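PDB 3P8A: glyoxalase-like domain protein from Staphylococcus aureus, which is of unknown function but belongs to the vicinal oxygen chelate (VOC) family, whose members often carry out metal-dependent reactions on small molecules. Local coordinates for residues Val131-Met137 and Lys148-Tyr153; Leu23-Ile29 and Phe166-Trp170; Arg37-Pro41 and Ile263-Tyr268; Gly106-Ile110 and Tyr245-Ile249. All coordinates share one frame; numbering follows the deposited sequence.

Contact 1 of 4, residues Val131-Met137 and Lys148-Tyr153; sequences VVGPIQM and KWQLLY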
# COMPACT_ATOMS: atom_id res chain seq x y z
N VAL A 131 2.71 -17.04 7.28
CA VAL A 131 3.07 -16.16 6.17
C VAL A 131 2.87 -16.90 4.85
O VAL A 131 2.91 -18.12 4.84
CB VAL A 131 4.51 -15.57 6.30
CG1 VAL A 131 4.70 -14.81 7.60
CG2 VAL A 131 5.58 -16.65 6.14
N VAL A 132 2.65 -16.16 3.74
CA VAL A 132 2.57 -16.68 2.37
C VAL A 132 3.69 -16.00 1.60
O VAL A 132 3.78 -14.77 1.60
CB VAL A 132 1.20 -16.54 1.67
CG1 VAL A 132 1.28 -16.92 0.19
CG2 VAL A 132 0.13 -17.39 2.36
N GLY A 133 4.59 -16.80 1.06
CA GLY A 133 5.72 -16.28 0.31
C GLY A 133 7.08 -16.56 0.91
O GLY A 133 7.18 -17.33 1.86
N PRO A 134 8.15 -15.92 0.40
CA PRO A 134 8.17 -14.89 -0.65
C PRO A 134 7.68 -15.32 -2.03
O PRO A 134 8.00 -16.41 -2.50
CB PRO A 134 9.63 -14.42 -0.67
CG PRO A 134 10.20 -14.85 0.64
CD PRO A 134 9.50 -16.13 0.96
N ILE A 135 6.83 -14.45 -2.62
CA ILE A 135 6.23 -14.62 -3.95
C ILE A 135 7.07 -13.81 -4.93
O ILE A 135 7.14 -12.58 -4.80
CB ILE A 135 4.74 -14.16 -3.96
CG1 ILE A 135 3.85 -14.90 -2.92
CG2 ILE A 135 4.14 -14.19 -5.38
CD1 ILE A 135 3.58 -16.40 -3.19
N GLN A 136 7.68 -14.48 -5.93
CA GLN A 136 8.46 -13.80 -6.98
C GLN A 136 7.51 -13.06 -7.94
O GLN A 136 6.48 -13.60 -8.35
CB GLN A 136 9.37 -14.78 -7.72
CG GLN A 136 10.86 -14.68 -7.33
CD GLN A 136 11.55 -13.38 -7.71
OE1 GLN A 136 11.20 -12.69 -8.69
NE2 GLN A 136 12.58 -13.03 -6.96
N MSE A 137 7.83 -11.79 -8.24
CA MSE A 137 6.98 -10.93 -9.06
C MSE A 137 7.80 -10.18 -10.10
O MSE A 137 8.96 -9.85 -9.87
CB MSE A 137 6.31 -9.87 -8.17
CG MSE A 137 5.31 -10.41 -7.15
SE MSE A 137 3.57 -10.91 -7.90
CE MSE A 137 3.02 -9.21 -8.66
N LYS A 148 11.91 -6.45 -11.21
CA LYS A 148 11.65 -7.61 -10.35
C LYS A 148 11.58 -7.30 -8.85
O LYS A 148 12.24 -6.38 -8.34
CB LYS A 148 12.65 -8.75 -10.62
CG LYS A 148 12.62 -9.29 -12.05
CD LYS A 148 12.96 -10.78 -12.12
CE LYS A 148 14.39 -11.07 -12.47
NZ LYS A 148 14.60 -12.52 -12.74
N TRP A 149 10.74 -8.06 -8.15
CA TRP A 149 10.57 -7.94 -6.71
C TRP A 149 9.98 -9.21 -6.11
O TRP A 149 9.53 -10.10 -6.83
CB TRP A 149 9.73 -6.68 -6.36
CG TRP A 149 8.28 -6.75 -6.75
CD1 TRP A 149 7.24 -7.09 -5.94
CD2 TRP A 149 7.71 -6.44 -8.03
NE1 TRP A 149 6.05 -6.97 -6.62
CE2 TRP A 149 6.31 -6.57 -7.90
CE3 TRP A 149 8.25 -6.04 -9.27
CZ2 TRP A 149 5.44 -6.36 -8.98
CZ3 TRP A 149 7.38 -5.82 -10.33
CH2 TRP A 149 5.99 -5.97 -10.18
N GLN A 150 9.99 -9.27 -4.77
CA GLN A 150 9.39 -10.35 -4.00
C GLN A 150 8.39 -9.75 -3.03
O GLN A 150 8.64 -8.69 -2.46
CB GLN A 150 10.42 -11.13 -3.17
CG GLN A 150 11.52 -11.79 -3.98
CD GLN A 150 12.58 -12.25 -3.02
OE1 GLN A 150 13.64 -11.63 -2.87
NE2 GLN A 150 12.26 -13.27 -2.24
N LEU A 151 7.28 -10.45 -2.81
CA LEU A 151 6.26 -10.05 -1.85
C LEU A 151 6.13 -11.12 -0.76
O LEU A 151 6.34 -12.30 -1.02
CB LEU A 151 4.90 -9.84 -2.53
CG LEU A 151 4.83 -8.77 -3.62
CD1 LEU A 151 3.45 -8.67 -4.17
CD2 LEU A 151 5.25 -7.40 -3.11
N LEU A 152 5.78 -10.71 0.45
CA LEU A 152 5.54 -11.62 1.57
C LEU A 152 4.26 -11.13 2.22
O LEU A 152 4.08 -9.92 2.42
CB LEU A 152 6.71 -11.60 2.56
CG LEU A 152 6.59 -12.51 3.80
CD1 LEU A 152 6.82 -13.98 3.45
CD2 LEU A 152 7.56 -12.05 4.86
N TYR A 153 3.34 -12.05 2.47
CA TYR A 153 2.05 -11.72 3.04
C TYR A 153 1.86 -12.33 4.40
O TYR A 153 2.35 -13.43 4.66
CB TYR A 153 0.94 -12.23 2.15
CG TYR A 153 0.92 -11.59 0.78
CD1 TYR A 153 0.29 -10.37 0.57
CD2 TYR A 153 1.44 -12.25 -0.32
CE1 TYR A 153 0.25 -9.78 -0.69
CE2 TYR A 153 1.36 -11.69 -1.60
CZ TYR A 153 0.78 -10.45 -1.77
OH TYR A 153 0.67 -9.89 -3.01
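M137, a selenomethionine, lays its CB over one face of the W149 indole, 3.4 Å from the centroid of the five-membered ring, and the CH-pi contact lies 18° off the ring normal. Its CG, anti to the carbonyl carbon (chi1 -66°), lies beside the indole and 3.9 Å from L151 CD1; the bends at the next two torsions fold CE back to the indole near CZ2. On the same face of the sheet the apolar row runs on through I135, whose CG1 approaches the edge of the Y153 ring at CE2, and ends where V132 CB stands 4.3 Å from Y153 CB. The two segments are the arms of an antiparallel hairpin formed by strands 130-139 and 147-155, and the former is an outermost strand of its sheet. Six backbone hydrogen bonds join them, in three reciprocal pairs: V132 with Y153, I135 with L151 and M137 with W149. Between V132 and I135 the register slips by one residue, a beta bulge that takes in G133 and the cis-linked P134. L152 CD1 packs against the bulge, 3.6 Å from the G133 carbonyl carbon, and also touches V131 CG2. The polar edge lies on the other face. There P134 and Q150 run side by side, with CB of P134 3.3 Å from NE2 of Q150. Q136 crosses Q150 with the amide planes only 14° apart, its NE2 3.4 Å from Q150 CG, and that NE2 is hydrogen-bonded to E171, just beyond strand 166-170.

Contact 2 of 4, residues Leu23-Ile29 and Phe166-Trp170; sequences LKFDHII and FFIQW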
# COMPACT_ATOMS: atom_id res chain seq x y z
N LEU A 23 11.90 -1.42 8.36
CA LEU A 23 10.70 -1.28 7.53
C LEU A 23 10.42 0.17 7.24
O LEU A 23 10.51 1.01 8.13
CB LEU A 23 9.45 -1.90 8.21
CG LEU A 23 9.50 -3.37 8.51
CD1 LEU A 23 8.28 -3.80 9.27
CD2 LEU A 23 9.62 -4.16 7.26
N LYS A 24 10.03 0.47 6.00
CA LYS A 24 9.64 1.81 5.58
C LYS A 24 8.40 1.68 4.71
O LYS A 24 8.16 0.63 4.13
CB LYS A 24 10.75 2.49 4.77
CG LYS A 24 12.00 2.83 5.57
CD LYS A 24 13.06 3.40 4.65
CE LYS A 24 14.23 3.98 5.42
NZ LYS A 24 15.26 4.53 4.50
N PHE A 25 7.62 2.77 4.60
CA PHE A 25 6.44 2.79 3.74
C PHE A 25 6.89 2.72 2.27
O PHE A 25 7.78 3.47 1.87
CB PHE A 25 5.64 4.09 4.00
CG PHE A 25 4.45 4.27 3.10
CD1 PHE A 25 3.26 3.61 3.36
CD2 PHE A 25 4.53 5.07 1.97
CE1 PHE A 25 2.17 3.75 2.50
CE2 PHE A 25 3.44 5.21 1.11
CZ PHE A 25 2.27 4.55 1.39
N ASP A 26 6.31 1.80 1.47
CA ASP A 26 6.65 1.74 0.05
C ASP A 26 5.59 2.36 -0.83
O ASP A 26 5.88 3.29 -1.57
CB ASP A 26 6.96 0.30 -0.40
CG ASP A 26 7.73 0.30 -1.71
OD1 ASP A 26 8.92 0.70 -1.69
OD2 ASP A 26 7.16 -0.12 -2.73
N HIS A 27 4.38 1.82 -0.78
CA HIS A 27 3.32 2.35 -1.63
C HIS A 27 1.95 2.05 -1.07
O HIS A 27 1.82 1.25 -0.14
CB HIS A 27 3.49 1.86 -3.10
CG HIS A 27 3.43 0.38 -3.32
ND1 HIS A 27 4.55 -0.42 -3.20
CD2 HIS A 27 2.39 -0.40 -3.70
CE1 HIS A 27 4.16 -1.63 -3.52
NE2 HIS A 27 2.86 -1.67 -3.79
N ILE A 28 0.94 2.78 -1.57
CA ILE A 28 -0.46 2.58 -1.24
C ILE A 28 -1.14 2.16 -2.54
O ILE A 28 -0.82 2.69 -3.60
CB ILE A 28 -1.13 3.82 -0.55
CG1 ILE A 28 -2.58 3.49 -0.13
CG2 ILE A 28 -1.03 5.12 -1.37
CD1 ILE A 28 -3.12 4.39 1.00
N ILE A 29 -2.06 1.21 -2.46
CA ILE A 29 -2.78 0.72 -3.63
C ILE A 29 -4.15 1.29 -3.69
O ILE A 29 -4.93 1.15 -2.74
CB ILE A 29 -2.83 -0.83 -3.68
CG1 ILE A 29 -1.41 -1.43 -3.64
CG2 ILE A 29 -3.60 -1.35 -4.92
CD1 ILE A 29 -1.28 -2.46 -2.64
N PHE A 166 1.44 -5.62 3.49
CA PHE A 166 2.33 -6.66 3.02
C PHE A 166 3.72 -6.10 2.77
O PHE A 166 3.92 -4.89 2.87
CB PHE A 166 1.74 -7.40 1.80
CG PHE A 166 1.54 -6.54 0.58
CD1 PHE A 166 0.40 -5.76 0.44
CD2 PHE A 166 2.47 -6.54 -0.46
CE1 PHE A 166 0.20 -4.98 -0.70
CE2 PHE A 166 2.26 -5.77 -1.60
CZ PHE A 166 1.13 -5.00 -1.72
N PHE A 167 4.69 -6.99 2.52
CA PHE A 167 6.09 -6.60 2.41
C PHE A 167 6.62 -6.74 1.00
O PHE A 167 6.21 -7.63 0.27
CB PHE A 167 6.95 -7.50 3.35
CG PHE A 167 6.53 -7.49 4.81
CD1 PHE A 167 7.08 -6.58 5.70
CD2 PHE A 167 5.63 -8.44 5.30
CE1 PHE A 167 6.70 -6.58 7.05
CE2 PHE A 167 5.25 -8.43 6.64
CZ PHE A 167 5.82 -7.52 7.52
N ILE A 168 7.57 -5.88 0.65
CA ILE A 168 8.21 -5.88 -0.64
C ILE A 168 9.73 -5.79 -0.48
O ILE A 168 10.24 -4.99 0.30
CB ILE A 168 7.67 -4.76 -1.60
CG1 ILE A 168 8.14 -4.99 -3.07
CG2 ILE A 168 8.01 -3.32 -1.11
CD1 ILE A 168 7.26 -4.23 -4.14
N GLN A 169 10.43 -6.56 -1.30
CA GLN A 169 11.87 -6.48 -1.44
C GLN A 169 12.12 -6.41 -2.94
O GLN A 169 11.86 -7.36 -3.68
CB GLN A 169 12.63 -7.66 -0.81
CG GLN A 169 14.14 -7.36 -0.75
CD GLN A 169 14.97 -8.56 -0.38
OE1 GLN A 169 14.76 -9.21 0.64
NE2 GLN A 169 15.98 -8.81 -1.18
N TRP A 170 12.59 -5.24 -3.38
CA TRP A 170 12.93 -4.97 -4.78
C TRP A 170 14.25 -5.67 -5.11
O TRP A 170 15.19 -5.62 -4.29
CB TRP A 170 13.06 -3.44 -4.97
CG TRP A 170 11.76 -2.71 -4.83
CD1 TRP A 170 11.34 -1.97 -3.77
CD2 TRP A 170 10.70 -2.65 -5.80
NE1 TRP A 170 10.08 -1.47 -4.00
CE2 TRP A 170 9.68 -1.84 -5.26
CE3 TRP A 170 10.54 -3.17 -7.10
CZ2 TRP A 170 8.48 -1.57 -5.95
CZ3 TRP A 170 9.34 -2.93 -7.76
CH2 TRP A 170 8.32 -2.15 -7.19
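I168 sets its CG2 against the D26 carboxylate, 3.7 Å from D26 CG, the two side chains crossing at about a right angle. The other branch of I168 ends in CD1, which meets the edge of the H27 imidazole at CE1, 4.1 Å away. D26 and H27 are joined within their own strand: H27 ND1 donates to D26 OD2 over 2.7 Å, and OD2 accepts through its anti lone pair and lies 3° out of the imidazole plane, so the bond fixes how that ring is turned. H27 can face D26 because its CG sits between the backbone N and the carbonyl carbon (chi1 61°). W170 NE1 approaches both carboxylate oxygens, with weak hydrogen bonds of 3.4 Å to D26 OD1 and 3.5 Å to D26 OD2; OD2 thus serves H27 as well. Apolar contacts flank this polar group. I29 CD1 touches the edge of the F166 ring at CE1 (3.5 Å), and L23 CD2 meets the edge of F167, also at CE1 (3.8 Å). The W170 side chain lies close to a bound glycerol, probably from the crystallisation liquor, which may mark a pocket like that on the concave sheet of VOC proteins. Strand 106-113 runs between strands 24-31 and 166-170, and the axes of residues 24-29 and 166-170 stand 104° apart, a sign of strong twist. D26 and H27 form a classic beta bulge opposite C111 of that middle strand, H27 stacks on Y69 of strand 69-75, and W170 meets R177 of helix 176-181 in a cation-pi contact.

Contact 3 of 4, residues Arg37-Pro41 and Ile263-Tyr268; sequences RFSFP and IRGAIY
I263 reaches from a hairpin turn to the F38 ring and P41. The turn is a type I' beta turn from I263 to A266, closed by reciprocal backbone hydrogen bonds between those two residues, and it links strands 259-263 and 266-272 at one side of the sheet that also holds strand 244-252. Along the I263 side chain, CB points toward the loop 37-41, and CG1 leaves it anti to the backbone N (chi1 -171°), which aims the longer branch at the F38 ring. CG1 then lies in the plane of that ring at its edge, 3.7 Å from F38 CE1. CD1 comes closer still, 3.5 Å from F38 CE1, and also meets P41 at CD, 3.8 Å away, the proline ring and the isoleucine end reaching toward each other. R264, next along the turn, adds CG at 4.2 Å from F38 CE1. Its guanidinium is engaged with Q105, and its backbone oxygen with H30. No hydrogen bond crosses between the two segments, so the loop is held to the hairpin here by apolar and aromatic contact alone. The loop itself leads from strand 24-31 to strand 48-53 of the other sheet, and F38 also packs on L72 of that sheet. Further along, F40 meets Y268 in a T-shaped pair, planes at 86° and centroids 4.9 Å apart. Y268 is tethered through OH to H30 and presents its face to the loop. CE2 of F40 stands above the centre of that tyrosine ring, while CZ of F40 comes to 3.5 Å from Y268 CZ.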
# COMPACT_ATOMS: atom_id res chain seq x y z
N ARG A 37 -8.24 5.48 -18.84
CA ARG A 37 -8.86 6.79 -19.09
C ARG A 37 -8.50 7.79 -18.00
O ARG A 37 -8.64 9.00 -18.19
CB ARG A 37 -10.40 6.63 -19.11
CG ARG A 37 -10.93 5.75 -20.24
CD ARG A 37 -12.37 5.32 -20.01
NE ARG A 37 -13.33 6.40 -20.30
CZ ARG A 37 -13.82 6.65 -21.51
NH1 ARG A 37 -14.68 7.65 -21.68
NH2 ARG A 37 -13.46 5.92 -22.55
N PHE A 38 -8.08 7.26 -16.85
CA PHE A 38 -7.84 8.02 -15.63
C PHE A 38 -6.63 8.91 -15.60
O PHE A 38 -5.54 8.51 -15.99
CB PHE A 38 -7.90 7.08 -14.40
CG PHE A 38 -7.79 7.79 -13.06
CD1 PHE A 38 -8.93 8.26 -12.42
CD2 PHE A 38 -6.56 8.02 -12.48
CE1 PHE A 38 -8.83 8.94 -11.21
CE2 PHE A 38 -6.45 8.72 -11.27
CZ PHE A 38 -7.59 9.17 -10.64
N SER A 39 -6.81 10.09 -14.99
CA SER A 39 -5.80 11.08 -14.63
C SER A 39 -6.31 11.78 -13.37
O SER A 39 -7.52 11.82 -13.13
CB SER A 39 -5.58 12.10 -15.75
OG SER A 39 -6.79 12.75 -16.11
N PHE A 40 -5.40 12.29 -12.54
CA PHE A 40 -5.74 13.03 -11.34
C PHE A 40 -6.30 14.41 -11.72
O PHE A 40 -5.87 14.98 -12.73
CB PHE A 40 -4.49 13.22 -10.46
CG PHE A 40 -4.39 12.21 -9.36
CD1 PHE A 40 -3.70 11.02 -9.53
CD2 PHE A 40 -4.98 12.46 -8.13
CE1 PHE A 40 -3.61 10.09 -8.49
CE2 PHE A 40 -4.89 11.53 -7.09
CZ PHE A 40 -4.21 10.35 -7.29
N PRO A 41 -7.22 14.98 -10.89
CA PRO A 41 -7.77 16.32 -11.19
C PRO A 41 -6.69 17.39 -11.30
O PRO A 41 -5.79 17.46 -10.45
CB PRO A 41 -8.70 16.59 -10.00
CG PRO A 41 -9.06 15.24 -9.52
CD PRO A 41 -7.83 14.43 -9.66
N ILE A 263 -11.80 10.78 -4.82
CA ILE A 263 -11.78 10.21 -6.15
C ILE A 263 -11.74 8.70 -6.14
O ILE A 263 -10.90 8.10 -5.47
CB ILE A 263 -10.69 10.89 -7.03
CG1 ILE A 263 -10.78 10.46 -8.50
CG2 ILE A 263 -9.27 10.76 -6.44
CD1 ILE A 263 -10.33 11.58 -9.49
N ARG A 264 -12.71 8.08 -6.84
CA ARG A 264 -12.84 6.63 -7.01
C ARG A 264 -12.69 5.86 -5.71
O ARG A 264 -11.92 4.91 -5.66
CB ARG A 264 -11.84 6.10 -8.07
CG ARG A 264 -11.93 6.80 -9.44
CD ARG A 264 -13.10 6.32 -10.26
NE ARG A 264 -12.83 6.47 -11.69
CZ ARG A 264 -13.12 5.56 -12.61
NH1 ARG A 264 -13.68 4.41 -12.27
NH2 ARG A 264 -12.83 5.79 -13.89
N GLY A 265 -13.42 6.31 -4.69
CA GLY A 265 -13.48 5.68 -3.37
C GLY A 265 -12.35 5.98 -2.40
O GLY A 265 -12.34 5.44 -1.30
N ALA A 266 -11.39 6.83 -2.80
CA ALA A 266 -10.24 7.19 -1.98
C ALA A 266 -10.20 8.70 -1.68
O ALA A 266 -10.85 9.49 -2.37
CB ALA A 266 -8.95 6.75 -2.66
N ILE A 267 -9.53 9.08 -0.59
CA ILE A 267 -9.44 10.49 -0.20
C ILE A 267 -7.98 10.88 -0.18
O ILE A 267 -7.19 10.25 0.52
CB ILE A 267 -10.15 10.83 1.14
CG1 ILE A 267 -11.62 10.35 1.13
CG2 ILE A 267 -10.05 12.36 1.45
CD1 ILE A 267 -12.20 10.19 2.46
N TYR A 268 -7.63 11.88 -0.99
CA TYR A 268 -6.26 12.41 -1.02
C TYR A 268 -6.36 13.77 -0.35
O TYR A 268 -7.04 14.64 -0.88
CB TYR A 268 -5.73 12.51 -2.45
CG TYR A 268 -5.53 11.17 -3.13
CD1 TYR A 268 -4.27 10.57 -3.20
CD2 TYR A 268 -6.61 10.49 -3.71
CE1 TYR A 268 -4.09 9.33 -3.81
CE2 TYR A 268 -6.43 9.25 -4.33
CZ TYR A 268 -5.16 8.68 -4.39
OH TYR A 268 -4.99 7.46 -5.00

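Contact 4 of 4, residues Gly106-Ile110 and Tyr245-Ile249; sequences GFKNI and YHSVI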
# COMPACT_ATOMS: atom_id res chain seq x y z
N GLY A 106 -11.28 2.11 -4.47
CA GLY A 106 -10.67 2.82 -3.36
C GLY A 106 -9.35 2.23 -2.94
O GLY A 106 -8.83 1.32 -3.60
N PHE A 107 -8.78 2.78 -1.86
CA PHE A 107 -7.53 2.27 -1.31
C PHE A 107 -7.73 0.83 -0.87
O PHE A 107 -8.72 0.50 -0.20
CB PHE A 107 -7.04 3.15 -0.16
CG PHE A 107 -6.56 4.52 -0.55
CD1 PHE A 107 -5.70 4.68 -1.63
CD2 PHE A 107 -6.88 5.63 0.22
CE1 PHE A 107 -5.20 5.94 -1.96
CE2 PHE A 107 -6.36 6.89 -0.08
CZ PHE A 107 -5.55 7.04 -1.19
N LYS A 108 -6.83 -0.06 -1.32
CA LYS A 108 -6.92 -1.50 -1.01
C LYS A 108 -6.00 -1.93 0.12
O LYS A 108 -6.39 -2.76 0.97
CB LYS A 108 -6.62 -2.35 -2.26
CG LYS A 108 -7.63 -2.18 -3.42
CD LYS A 108 -9.01 -2.83 -3.15
CE LYS A 108 -10.10 -1.82 -2.84
NZ LYS A 108 -11.31 -2.50 -2.24
N ASN A 109 -4.76 -1.42 0.12
CA ASN A 109 -3.75 -1.78 1.10
C ASN A 109 -2.55 -0.87 1.02
O ASN A 109 -2.47 -0.00 0.14
CB ASN A 109 -3.27 -3.25 0.86
CG ASN A 109 -2.92 -3.99 2.13
OD1 ASN A 109 -2.64 -3.40 3.19
ND2 ASN A 109 -2.95 -5.29 2.06
N ILE A 110 -1.60 -1.09 1.93
CA ILE A 110 -0.30 -0.41 1.94
C ILE A 110 0.75 -1.50 1.91
O ILE A 110 0.51 -2.63 2.34
CB ILE A 110 -0.12 0.57 3.13
CG1 ILE A 110 -0.33 -0.16 4.50
CG2 ILE A 110 -1.06 1.79 2.96
CD1 ILE A 110 0.21 0.63 5.70
N TYR A 245 -8.95 1.30 4.43
CA TYR A 245 -7.88 2.26 4.17
C TYR A 245 -8.67 3.44 3.60
O TYR A 245 -9.32 3.31 2.56
CB TYR A 245 -6.88 1.68 3.15
CG TYR A 245 -6.01 0.62 3.78
CD1 TYR A 245 -4.87 0.96 4.51
CD2 TYR A 245 -6.34 -0.73 3.69
CE1 TYR A 245 -4.09 -0.01 5.13
CE2 TYR A 245 -5.59 -1.71 4.34
CZ TYR A 245 -4.46 -1.34 5.05
OH TYR A 245 -3.70 -2.29 5.68
N HIS A 246 -8.74 4.52 4.37
CA HIS A 246 -9.60 5.66 4.13
C HIS A 246 -9.02 6.85 3.39
O HIS A 246 -9.62 7.33 2.44
CB HIS A 246 -10.21 6.07 5.47
CG HIS A 246 -11.10 7.27 5.43
ND1 HIS A 246 -12.44 7.16 5.05
CD2 HIS A 246 -10.85 8.55 5.82
CE1 HIS A 246 -12.96 8.37 5.22
NE2 HIS A 246 -12.04 9.25 5.65
N SER A 247 -7.90 7.36 3.86
CA SER A 247 -7.31 8.55 3.29
C SER A 247 -5.82 8.62 3.48
O SER A 247 -5.25 7.91 4.31
CB SER A 247 -7.98 9.80 3.88
OG SER A 247 -7.56 10.07 5.20
N VAL A 248 -5.19 9.47 2.69
CA VAL A 248 -3.75 9.71 2.75
C VAL A 248 -3.56 11.24 2.88
O VAL A 248 -4.30 12.01 2.24
CB VAL A 248 -2.98 9.04 1.56
CG1 VAL A 248 -3.25 9.72 0.21
CG2 VAL A 248 -1.47 8.96 1.83
N ILE A 249 -2.65 11.67 3.76
CA ILE A 249 -2.35 13.08 3.98
C ILE A 249 -1.01 13.34 3.35
O ILE A 249 -0.04 12.68 3.69
CB ILE A 249 -2.42 13.54 5.47
CG1 ILE A 249 -3.79 13.16 6.10
CG2 ILE A 249 -2.13 15.05 5.59
CD1 ILE A 249 -3.87 13.41 7.62
O HOH W 1 -10.56 3.93 0.23
O HOH W 2 -9.62 -0.72 2.29
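F107 packs its CB against CB of Y245, 3.6 Å away, where the backbones of the two strands come closest. Its CG lies anti to the carbonyl carbon (chi1 -70°), which lays the ring alongside residues 246-248: the Y245 and H246 carbonyl oxygens and CA of S247 lie near its plane at the edge, and CZ meets V248 CG1 at 3.8 Å. Two waters bridge the backbones of F107 and Y245 where the segments cross at 100°. One accepts from F107 N and lies 2.7 Å from Y245 O; the other donates to F107 O and accepts from Y245 N at 3.0 Å. K108 CB points away from the second strand, and its NZ forms a salt bridge with E101, but its carbonyl O is 3.4 Å from CD2 of the Y245 ring. N109 follows with its CA above the face of that ring, 3.9 Å from the centroid and 18° off the normal, a CH-pi contact; the backbone N of I110 lies over the same face, also toward the rim. I110 completes the grip, crossing the tyrosine at about a right angle with CG1 3.8 Å from Y245 CE1. The hydroxyl of Y245 is hydrogen-bonded to the carbonyl of K163, in the loop before strand 166-170. Strands 106-113 and 244-252 belong to separate sheets. Each sheet joins two groups of strands through a central antiparallel pair, 24-31 with 106-113 and 189-198 with 244-252, consistent with a VOC domain of paired four-strand modules and a shorter VOC-like second domain meeting at this crossing.

From the N terminus, residues 23-29 open contact 2, 37-41 open contact 3 and 106-110 open contact 4. Contact 1 then opens and closes within the hairpin 131-153, so it lies inside the other three. Residues 166-170 close contact 2, 245-249 close contact 4 and 263-268 close contact 3. Contact 4 therefore sits within contact 3, while contact 2 crosses both. Contacts 1 and 2 share neighbouring strands of one sheet, through backbone bonds of Q150 and L152 with Q169 and F167. Contact 2 joins contact 4 where strand 24-31 pairs with 106-113. Contacts 3 and 4 both tie that sheet's part of the chain to the sheet of strands 244-252 and 266-272.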